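Local coordinates for peptide chain release factor subunit 1 (Aeropyrum pernix, PDB 3AGK), which probably directs the termination of translation, releasing the nascent peptide in response to the stop codons UAA, UAG and UGA, at residues L133-M136 against V137-N140; G203-A206 against S207-V211; V211-A214 against E215-V218. All blocks are in the same frame, centred on the assembly; numbering follows the deposited sequence.

Contact 1: residues L133-M136 against V137-N140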
loop_
_atom_site.group_PDB
_atom_site.type_symbol
_atom_site.label_atom_id
_atom_site.label_comp_id
_atom_site.label_asym_id
_atom_site.label_seq_id
_atom_site.Cartn_x
_atom_site.Cartn_y
_atom_site.Cartn_z
ATOM N N LEU A 133 -0.601 -12.099 -2.716
ATOM C CA LEU A 133 -2.002 -11.754 -2.975
ATOM C C LEU A 133 -2.212 -10.252 -3.065
ATOM O O LEU A 133 -3.002 -9.769 -3.885
ATOM C CB LEU A 133 -2.890 -12.328 -1.876
ATOM C CG LEU A 133 -2.841 -13.850 -1.746
ATOM C CD1 LEU A 133 -3.541 -14.328 -0.469
ATOM C CD2 LEU A 133 -3.453 -14.498 -2.983
ATOM N N GLU A 134 -1.511 -9.515 -2.210
ATOM C CA GLU A 134 -1.621 -8.061 -2.198
ATOM C C GLU A 134 -1.137 -7.444 -3.498
ATOM O O GLU A 134 -1.542 -6.341 -3.851
ATOM C CB GLU A 134 -0.848 -7.462 -1.025
ATOM C CG GLU A 134 -1.344 -7.911 0.331
ATOM C CD GLU A 134 -0.932 -6.960 1.437
ATOM O OE1 GLU A 134 -0.056 -7.334 2.253
ATOM O OE2 GLU A 134 -1.488 -5.837 1.483
ATOM N N ASP A 135 -0.283 -8.165 -4.215
ATOM C CA ASP A 135 0.305 -7.640 -5.443
ATOM C C ASP A 135 -0.648 -7.625 -6.644
ATOM O O ASP A 135 -0.418 -6.891 -7.611
ATOM C CB ASP A 135 1.586 -8.400 -5.779
ATOM C CG ASP A 135 2.767 -7.943 -4.941
ATOM O OD1 ASP A 135 3.662 -8.769 -4.680
ATOM O OD2 ASP A 135 2.794 -6.757 -4.544
ATOM N N MET A 136 -1.710 -8.426 -6.584
ATOM C CA MET A 136 -2.680 -8.468 -7.678
ATOM C C MET A 136 -4.010 -7.855 -7.261
ATOM O O MET A 136 -4.911 -7.671 -8.079
ATOM C CB MET A 136 -2.881 -9.898 -8.185
ATOM C CG MET A 136 -3.678 -10.017 -9.496
ATOM S SD MET A 136 -2.780 -9.602 -11.015
ATOM C CE MET A 136 -3.807 -10.406 -12.249
ATOM N N VAL A 137 -4.129 -7.542 -5.978
ATOM C CA VAL A 137 -5.263 -6.772 -5.491
ATOM C C VAL A 137 -4.891 -5.302 -5.635
ATOM O O VAL A 137 -5.697 -4.396 -5.406
ATOM C CB VAL A 137 -5.524 -7.076 -4.014
ATOM C CG1 VAL A 137 -4.512 -6.358 -3.146
ATOM C CG2 VAL A 137 -6.911 -6.663 -3.634
ATOM N N GLU A 138 -3.645 -5.090 -6.042
ATOM C CA GLU A 138 -3.003 -3.793 -5.975
ATOM C C GLU A 138 -2.934 -3.132 -7.343
ATOM O O GLU A 138 -2.339 -3.679 -8.271
ATOM C CB GLU A 138 -1.591 -3.987 -5.431
ATOM C CG GLU A 138 -0.816 -2.726 -5.154
ATOM C CD GLU A 138 0.660 -3.008 -4.947
ATOM O OE1 GLU A 138 1.017 -3.878 -4.119
ATOM O OE2 GLU A 138 1.468 -2.356 -5.627
ATOM N N ASP A 139 -3.548 -1.958 -7.456
ATOM C CA ASP A 139 -3.403 -1.113 -8.640
ATOM C C ASP A 139 -1.929 -0.923 -8.987
ATOM O O ASP A 139 -1.118 -0.545 -8.139
ATOM C CB ASP A 139 -4.030 0.266 -8.412
ATOM C CG ASP A 139 -5.250 0.218 -7.513
ATOM O OD1 ASP A 139 -6.315 0.708 -7.938
ATOM O OD2 ASP A 139 -5.150 -0.305 -6.380
ATOM N N ASN A 140 -1.579 -1.192 -10.236
ATOM C CA ASN A 140 -0.250 -0.878 -10.708
ATOM C C ASN A 140 -0.161 0.617 -10.972
ATOM O O ASN A 140 -0.054 1.042 -12.119
ATOM C CB ASN A 140 0.064 -1.661 -11.982
ATOM C CG ASN A 140 0.234 -3.151 -11.725
ATOM O OD1 ASN A 140 0.240 -3.956 -12.660
ATOM N ND2 ASN A 140 0.381 -3.523 -10.454
#

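Contact 2: residues G203-A206 against S207-V211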
loop_
_atom_site.group_PDB
_atom_site.type_symbol
_atom_site.label_atom_id
_atom_site.label_comp_id
_atom_site.label_asym_id
_atom_site.label_seq_id
_atom_site.Cartn_x
_atom_site.Cartn_y
_atom_site.Cartn_z
ATOM N N GLY A 203 21.534 6.408 -4.484
ATOM C CA GLY A 203 21.240 5.580 -5.642
ATOM C C GLY A 203 20.990 4.127 -5.297
ATOM O O GLY A 203 19.994 3.536 -5.731
ATOM N N GLU A 204 21.900 3.544 -4.515
ATOM C CA GLU A 204 21.741 2.170 -4.039
ATOM C C GLU A 204 20.508 1.962 -3.157
ATOM O O GLU A 204 19.756 1.003 -3.332
ATOM C CB GLU A 204 22.985 1.733 -3.270
ATOM C CG GLU A 204 24.129 1.318 -4.166
ATOM C CD GLU A 204 25.413 1.091 -3.379
ATOM O OE1 GLU A 204 25.317 0.987 -2.134
ATOM O OE2 GLU A 204 26.498 1.040 -4.006
ATOM N N GLU A 205 20.326 2.854 -2.193
ATOM C CA GLU A 205 19.166 2.805 -1.331
ATOM C C GLU A 205 17.865 2.866 -2.165
ATOM O O GLU A 205 16.990 2.015 -2.021
ATOM C CB GLU A 205 19.219 3.961 -0.342
ATOM C CG GLU A 205 18.284 3.785 0.805
ATOM C CD GLU A 205 18.590 2.524 1.586
ATOM O OE1 GLU A 205 17.893 1.505 1.367
ATOM O OE2 GLU A 205 19.539 2.556 2.406
ATOM N N ALA A 206 17.761 3.857 -3.049
ATOM C CA ALA A 206 16.582 4.006 -3.904
ATOM C C ALA A 206 16.338 2.741 -4.719
ATOM O O ALA A 206 15.230 2.206 -4.742
ATOM C CB ALA A 206 16.741 5.209 -4.827
ATOM N N SER A 207 17.388 2.262 -5.380
ATOM C CA SER A 207 17.295 1.052 -6.192
ATOM C C SER A 207 16.847 -0.196 -5.412
ATOM O O SER A 207 16.015 -0.980 -5.900
ATOM C CB SER A 207 18.617 0.794 -6.927
ATOM O OG SER A 207 18.913 1.851 -7.839
ATOM N N ASN A 208 17.387 -0.390 -4.209
ATOM C CA ASN A 208 16.956 -1.518 -3.389
ATOM C C ASN A 208 15.470 -1.439 -3.040
ATOM O O ASN A 208 14.781 -2.460 -2.964
ATOM C CB ASN A 208 17.777 -1.605 -2.108
ATOM C CG ASN A 208 19.198 -2.079 -2.359
ATOM O OD1 ASN A 208 20.063 -1.907 -1.509
ATOM N ND2 ASN A 208 19.447 -2.672 -3.534
ATOM N N LEU A 209 14.986 -0.222 -2.823
ATOM C CA LEU A 209 13.587 -0.017 -2.450
ATOM C C LEU A 209 12.622 -0.037 -3.635
ATOM O O LEU A 209 11.514 -0.545 -3.521
ATOM C CB LEU A 209 13.436 1.289 -1.675
ATOM C CG LEU A 209 14.102 1.259 -0.295
ATOM C CD1 LEU A 209 14.279 2.662 0.227
ATOM C CD2 LEU A 209 13.285 0.398 0.681
ATOM N N LEU A 210 13.043 0.505 -4.773
ATOM C CA LEU A 210 12.101 0.793 -5.858
ATOM C C LEU A 210 12.141 -0.215 -7.012
ATOM O O LEU A 210 11.107 -0.516 -7.619
ATOM C CB LEU A 210 12.308 2.224 -6.384
ATOM C CG LEU A 210 11.496 3.421 -5.847
ATOM C CD1 LEU A 210 10.625 3.112 -4.623
ATOM C CD2 LEU A 210 12.361 4.675 -5.624
ATOM N N VAL A 211 13.320 -0.747 -7.311
ATOM C CA VAL A 211 13.463 -1.683 -8.431
ATOM C C VAL A 211 12.583 -2.949 -8.341
ATOM O O VAL A 211 12.028 -3.384 -9.342
ATOM C CB VAL A 211 14.941 -2.066 -8.676
ATOM C CG1 VAL A 211 15.045 -3.331 -9.561
ATOM C CG2 VAL A 211 15.709 -0.879 -9.275
#

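Contact 3: residues V211-A214 against E215-V218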
loop_
_atom_site.group_PDB
_atom_site.type_symbol
_atom_site.label_atom_id
_atom_site.label_comp_id
_atom_site.label_asym_id
_atom_site.label_seq_id
_atom_site.Cartn_x
_atom_site.Cartn_y
_atom_site.Cartn_z
ATOM N N VAL A 211 13.320 -0.747 -7.311
ATOM C CA VAL A 211 13.463 -1.683 -8.431
ATOM C C VAL A 211 12.583 -2.949 -8.341
ATOM O O VAL A 211 12.028 -3.384 -9.342
ATOM C CB VAL A 211 14.941 -2.066 -8.676
ATOM C CG1 VAL A 211 15.045 -3.331 -9.561
ATOM C CG2 VAL A 211 15.709 -0.879 -9.275
ATOM N N PRO A 212 12.464 -3.558 -7.151
ATOM C CA PRO A 212 11.560 -4.716 -7.089
ATOM C C PRO A 212 10.129 -4.325 -7.473
ATOM O O PRO A 212 9.456 -5.053 -8.205
ATOM C CB PRO A 212 11.614 -5.126 -5.619
ATOM C CG PRO A 212 12.942 -4.620 -5.137
ATOM C CD PRO A 212 13.171 -3.333 -5.879
ATOM N N LEU A 213 9.679 -3.176 -6.980
ATOM C CA LEU A 213 8.374 -2.645 -7.337
ATOM C C LEU A 213 8.252 -2.476 -8.850
ATOM O O LEU A 213 7.226 -2.822 -9.438
ATOM C CB LEU A 213 8.137 -1.317 -6.624
ATOM C CG LEU A 213 7.520 -1.405 -5.224
ATOM C CD1 LEU A 213 8.120 -2.544 -4.409
ATOM C CD2 LEU A 213 7.649 -0.083 -4.479
ATOM N N ALA A 214 9.305 -1.959 -9.478
ATOM C CA ALA A 214 9.298 -1.730 -10.916
ATOM C C ALA A 214 9.266 -3.056 -11.665
ATOM O O ALA A 214 8.648 -3.177 -12.733
ATOM C CB ALA A 214 10.504 -0.912 -11.337
ATOM N N GLU A 215 9.924 -4.056 -11.100
ATOM C CA GLU A 215 9.937 -5.364 -11.714
ATOM C C GLU A 215 8.589 -6.057 -11.592
ATOM O O GLU A 215 8.153 -6.721 -12.530
ATOM C CB GLU A 215 11.043 -6.206 -11.114
ATOM C CG GLU A 215 12.391 -5.582 -11.363
ATOM C CD GLU A 215 13.468 -6.602 -11.502
ATOM O OE1 GLU A 215 14.097 -6.651 -12.578
ATOM O OE2 GLU A 215 13.677 -7.360 -10.536
ATOM N N LYS A 216 7.930 -5.898 -10.447
ATOM C CA LYS A 216 6.589 -6.451 -10.266
ATOM C C LYS A 216 5.561 -5.729 -11.131
ATOM O O LYS A 216 4.404 -6.129 -11.166
ATOM C CB LYS A 216 6.138 -6.369 -8.804
ATOM C CG LYS A 216 6.829 -7.324 -7.847
ATOM C CD LYS A 216 6.190 -7.245 -6.461
ATOM C CE LYS A 216 5.855 -5.798 -6.093
ATOM N NZ LYS A 216 5.157 -5.659 -4.777
ATOM N N GLY A 217 5.970 -4.650 -11.796
ATOM C CA GLY A 217 5.063 -3.871 -12.633
ATOM C C GLY A 217 4.200 -2.855 -11.895
ATOM O O GLY A 217 3.469 -2.076 -12.501
ATOM N N VAL A 218 4.291 -2.884 -10.573
ATOM C CA VAL A 218 3.587 -1.968 -9.696
ATOM C C VAL A 218 4.068 -0.516 -9.819
ATOM O O VAL A 218 3.268 0.424 -9.743
ATOM C CB VAL A 218 3.775 -2.409 -8.241
ATOM C CG1 VAL A 218 3.315 -1.326 -7.303
ATOM C CG2 VAL A 218 3.038 -3.712 -7.990
#

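Contact 1: residues L133-M136 against V137-N140
V137 holds CG1 between its own backbone N and carbonyl carbon, chi1 77°, and this turns the methyl back onto E134. CG1 sits 3.5 Å from E134 CA and 3.1 Å from E134 O, a tight fit against the turn before it. E138 CG is anti to the backbone N (chi1 -174°), and the chain runs extended from there alongside D135. The two acids point the same way, with their carboxylate planes 67° apart. D135 OD2 and E138 OE1 are 3.4 Å apart. Both are acceptors, and the like charges would probably disfavour each other. The salt bridge from D135 OD2 to K216 NZ probably offsets this. E134 turns its own carboxylate to K25, also in a salt bridge. L133 O accepts two backbone bonds. V137 N and M136 N each donate to L133 O, at 3.3 Å, so the last turn mixes three- and four-residue spacing. L133 and V137 pack on L21 of helix 14-24, and V137 also touches A18. The arrangement is that of a short helix, 131-134, unwinding at its C-terminal end into the linker between the N-terminal and middle domains of an eRF1-type release factor.

Contact 2: residues G203-A206 against S207-V211
S207 and G203 make the tight polar part of this contact. G203 O is gripped twice by the same residue. S207 N and S207 OG each donate to G203 O at 2.9 Å, from opposite faces of its plane. OG can do this because it lies beside its own backbone N, chi1 -63°. The hydroxyl also takes the backbone N-H of D241, so it ties the helix to a neighbouring loop. A206 and L210 form the buried side. L210 N reaches A206 O at 2.8 Å. Their side chains meet more lightly, with A206 CB 4.5 Å from L210 CD2. Both rest on I155 of strand 152-159.

E205 and L209 make a looser flank that still meets the sheet. E205 has CG anti to its backbone N and a bend at chi2, 60°, which swings the carboxylate round to L209. E205 OE1 then lies 4.0 Å from L209 CD1, with the two side chains slanting across each other. Both also touch I155. E205 reaches K167 and L169 of strand 162-170, and L209 reaches L166 and K167. The solvent side belongs to E204 and N208. N208 N gives a regular helical bond to E204 O, and the amide carbon N208 CG rests 3.3 Å from E204 O. One face of the turn is thus buried and another is open. This is an amphipathic stretch of helix 188-215 packed across the mixed beta-sheet of the middle domain.

Contact 3: residues V211-A214 against E215-V218
A Schellman motif ends helix 188-215 here, and G217 is the residue that turns the chain. Its phi is positive, 82°. A side chain at these backbone angles would be jammed against the carbonyl O of K216, so glycine suits the position. G217 N makes a weak bond back to A214 O at 3.2 Å. V218 N comes to 3.1 Å from L213 O. Before the turn the regular helical pattern still holds. E215 N donates to V211 O at 2.8 Å, and K216 N donates to P212 O at 2.8 Å. P212 itself has no N-H to give to the turn before, and the helix kinks there.

The helix is the connecting arm of a beta-alpha-beta crossover. It follows strand 162-170, and the turn leads straight into strand 219-226, which runs the same way as 162-170 and pairs in parallel with 142-149. L213 and A214 touch L219 at the start of strand 219-226.

Two long side chains run back along the last turn. E215 has CG beside its backbone N (chi1 -61°), which lays the chain across V211. E215 CG is 3.0 Å from V211 O and 3.9 Å from V211 CG1. The carboxylate goes on to R243 in a salt bridge. K216 bends at chi3, -40°, and passes L213 with its CE 4.3 Å from L213 CD1. Its NZ continues to D135, on the linker from the N-terminal domain. V218 packs on E138 and N140 of the same linker.

From the N terminus the chain first makes contact 1, a local turn after helix 131-134. It then enters strand 142-149, runs through two more strands, 152-159 and 162-170, and climbs into helix 188-215. Contacts 2 and 3 follow one another on that helix and share V211. S207 O of contact 2 lies 3.7 Å from P212 CD of contact 3. Each contact closes only a short turn, and the three come in series, none enclosing another. Contact 3 returns the chain to contact 1, where the D135-K216 pair joins the interdomain linker to the helix end. Contacts 1 and 2 do not touch, with nearest atoms about 10 Å apart.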